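Local coordinates for protein brefeldin A esterase (Bacillus subtilis, PDB 1JKM) that probably hydrolyses the ester bond of brefeldin A as a serine esterase of the alpha/beta hydrolase fold, related to mammalian hormone-sensitive lipase, at residues 278-282 with 283-287. Sequence-based numbering, arbitrary orientation.
Sequences YFASE and DELRG
Glu-282 lies over one face of the Arg-286 guanidinium, with its CB 4.0 Å from Arg-286 NH2 and its carbonyl O above the rim. The carboxylate of Glu-282 stands nearly perpendicular to the guanidinium, the planes 87° apart. Its OE1 makes a long salt bridge, 3.8 Å to Arg-286 NH2, while OE2 forms a salt bridge with Arg-314. The closer link is within the turn: Arg-286 NH1 reaches Asp-283 OD1 at 2.8 Å, meeting it from above the carboxylate plane. Bends at chi2 and chi3 turn the arginine back along the helix to both acids.

Ser-281 is the N-cap of helix 282-285 and forms a capping box with Glu-284. Its OG sits between its own N and carbonyl carbon (chi1 63°), where it accepts a weak bond from Glu-284 N. In return, Glu-284 OE1 accepts a weak but nearly straight bond from Ser-281 N at 3.4 Å. OE1 also takes a weak bond from Ser-281 OG, and a water bonded to Phe-279 O donates a further weak bond to it. Helical bonds follow from Leu-285 N to Ser-281 O and from Arg-286 N to Glu-282 O.

Just before the cap, Ala-280 CB packs on Leu-285 CD2 at 3.7 Å. Leu-285 also rests on Phe-308 and Arg-311 of helix 302-314. Glu-284 OE2 forms a salt bridge to Arg-208, at the end of helix 194-208. This short helix thus joins two longer ones just before strand 291-296 of the central sheet.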
ATOM      1  N   TYR B 278     -29.596  -6.613  -3.207  1.00 20.65           N
ATOM      2  CA  TYR B 278     -29.787  -5.181  -3.048  1.00 20.93           C
ATOM      3  C   TYR B 278     -31.288  -4.838  -3.049  1.00 26.03           C
ATOM      4  O   TYR B 278     -31.643  -3.798  -2.496  1.00 25.89           O
ATOM      5  CB  TYR B 278     -29.112  -4.425  -4.186  1.00 20.55           C
ATOM      6  CG  TYR B 278     -29.183  -2.933  -4.222  1.00 24.26           C
ATOM      7  CD1 TYR B 278     -28.552  -2.112  -3.269  1.00 26.28           C
ATOM      8  CD2 TYR B 278     -29.889  -2.289  -5.235  1.00 26.81           C
ATOM      9  CE1 TYR B 278     -28.622  -0.734  -3.319  1.00 24.73           C
ATOM     10  CE2 TYR B 278     -29.974  -0.928  -5.308  1.00 24.22           C
ATOM     11  CZ  TYR B 278     -29.339  -0.149  -4.346  1.00 26.68           C
ATOM     12  OH  TYR B 278     -29.464   1.202  -4.463  1.00 27.99           O
ATOM     13  N   PHE B 279     -32.111  -5.654  -3.711  1.00 28.83           N
ATOM     14  CA  PHE B 279     -33.540  -5.312  -3.800  1.00 29.28           C
ATOM     15  C   PHE B 279     -34.359  -5.987  -2.709  1.00 31.05           C
ATOM     16  O   PHE B 279     -35.597  -5.840  -2.731  1.00 31.42           O
ATOM     17  CB  PHE B 279     -34.089  -5.736  -5.187  1.00 29.72           C
ATOM     18  CG  PHE B 279     -33.503  -4.826  -6.235  1.00 34.56           C
ATOM     19  CD1 PHE B 279     -34.081  -3.600  -6.492  1.00 34.85           C
ATOM     20  CD2 PHE B 279     -32.348  -5.203  -6.920  1.00 33.98           C
ATOM     21  CE1 PHE B 279     -33.538  -2.756  -7.443  1.00 40.58           C
ATOM     22  CE2 PHE B 279     -31.815  -4.357  -7.874  1.00 30.91           C
ATOM     23  CZ  PHE B 279     -32.401  -3.131  -8.117  1.00 35.32           C
ATOM     24  N   ALA B 280     -33.774  -6.711  -1.771  1.00 26.21           N
ATOM     25  CA  ALA B 280     -34.498  -7.215  -0.609  1.00 29.12           C
ATOM     26  C   ALA B 280     -35.135  -6.068   0.169  1.00 32.01           C
ATOM     27  O   ALA B 280     -34.559  -4.974   0.315  1.00 29.26           O
ATOM     28  CB  ALA B 280     -33.570  -8.076   0.233  1.00 31.07           C
ATOM     29  N   SER B 281     -36.439  -6.197   0.486  1.00 30.32           N
ATOM     30  CA  SER B 281     -37.051  -5.167   1.331  1.00 31.74           C
ATOM     31  C   SER B 281     -36.729  -5.436   2.800  1.00 30.50           C
ATOM     32  O   SER B 281     -36.397  -6.566   3.189  1.00 27.91           O
ATOM     33  CB  SER B 281     -38.582  -5.179   1.101  1.00 30.70           C
ATOM     34  OG  SER B 281     -39.002  -6.463   1.542  1.00 30.41           O
ATOM     35  N   GLU B 282     -36.996  -4.447   3.663  1.00 32.48           N
ATOM     36  CA  GLU B 282     -36.797  -4.651   5.095  1.00 33.18           C
ATOM     37  C   GLU B 282     -37.628  -5.767   5.677  1.00 33.94           C
ATOM     38  O   GLU B 282     -37.140  -6.552   6.518  1.00 35.77           O
ATOM     39  CB  GLU B 282     -37.064  -3.333   5.860  1.00 37.03           C
ATOM     40  CG  GLU B 282     -36.055  -2.270   5.463  1.00 44.42           C
ATOM     41  CD  GLU B 282     -36.318  -0.888   6.024  1.00 54.64           C
ATOM     42  OE1 GLU B 282     -37.060  -0.793   7.031  1.00 54.80           O
ATOM     43  OE2 GLU B 282     -35.737   0.079   5.459  1.00 50.96           O
ATOM     44  N   ASP B 283     -38.881  -5.957   5.211  1.00 34.08           N
ATOM     45  CA  ASP B 283     -39.676  -7.047   5.765  1.00 31.72           C
ATOM     46  C   ASP B 283     -39.107  -8.396   5.414  1.00 30.05           C
ATOM     47  O   ASP B 283     -39.103  -9.325   6.234  1.00 33.23           O
ATOM     48  CB  ASP B 283     -41.149  -6.951   5.317  1.00 45.69           C
ATOM     49  CG  ASP B 283     -41.879  -5.975   6.229  1.00 55.28           C
ATOM     50  OD1 ASP B 283     -41.774  -6.139   7.471  1.00 63.56           O
ATOM     51  OD2 ASP B 283     -42.528  -5.048   5.715  1.00 61.48           O
ATOM     52  N   GLU B 284     -38.481  -8.533   4.255  1.00 29.54           N
ATOM     53  CA  GLU B 284     -37.761  -9.763   3.932  1.00 30.13           C
ATOM     54  C   GLU B 284     -36.555  -9.987   4.846  1.00 30.46           C
ATOM     55  O   GLU B 284     -36.213 -11.142   5.143  1.00 30.25           O
ATOM     56  CB  GLU B 284     -37.286  -9.672   2.481  1.00 38.02           C
ATOM     57  CG  GLU B 284     -37.908 -10.690   1.550  1.00 50.71           C
ATOM     58  CD  GLU B 284     -37.848 -10.263   0.093  1.00 57.89           C
ATOM     59  OE1 GLU B 284     -38.012  -9.065  -0.259  1.00 50.03           O
ATOM     60  OE2 GLU B 284     -37.614 -11.224  -0.681  1.00 63.08           O
ATOM     61  N   LEU B 285     -35.875  -8.903   5.246  1.00 28.25           N
ATOM     62  CA  LEU B 285     -34.608  -9.092   5.986  1.00 29.23           C
ATOM     63  C   LEU B 285     -34.822  -9.272   7.481  1.00 31.36           C
ATOM     64  O   LEU B 285     -33.984  -9.755   8.246  1.00 29.21           O
ATOM     65  CB  LEU B 285     -33.722  -7.845   5.784  1.00 24.22           C
ATOM     66  CG  LEU B 285     -33.297  -7.493   4.369  1.00 24.42           C
ATOM     67  CD1 LEU B 285     -32.463  -6.208   4.360  1.00 25.18           C
ATOM     68  CD2 LEU B 285     -32.514  -8.646   3.742  1.00 25.37           C
ATOM     69  N   ARG B 286     -36.021  -8.927   7.966  1.00 31.32           N
ATOM     70  CA  ARG B 286     -36.412  -9.182   9.349  1.00 29.51           C
ATOM     71  C   ARG B 286     -36.189 -10.594   9.791  1.00 27.37           C
ATOM     72  O   ARG B 286     -36.484 -11.555   9.077  1.00 30.82           O
ATOM     73  CB  ARG B 286     -37.895  -8.727   9.444  1.00 35.88           C
ATOM     74  CG  ARG B 286     -38.191  -7.810  10.612  1.00 48.77           C
ATOM     75  CD  ARG B 286     -39.232  -6.746  10.321  1.00 56.37           C
ATOM     76  NE  ARG B 286     -38.650  -5.411  10.258  1.00 64.62           N
ATOM     77  CZ  ARG B 286     -39.088  -4.338   9.619  1.00 69.59           C
ATOM     78  NH1 ARG B 286     -40.213  -4.371   8.907  1.00 72.29           N
ATOM     79  NH2 ARG B 286     -38.405  -3.191   9.676  1.00 69.66           N
ATOM     80  N   GLY B 287     -35.630 -10.818  10.995  1.00 24.49           N
ATOM     81  CA  GLY B 287     -35.402 -12.137  11.555  1.00 22.73           C
ATOM     82  C   GLY B 287     -34.165 -12.907  11.112  1.00 24.06           C
ATOM     83  O   GLY B 287     -33.877 -14.007  11.575  1.00 24.71           O
TER
HETATM   84  O   HOH W   1     -38.243  -6.803  -2.678  1.00 53.18           O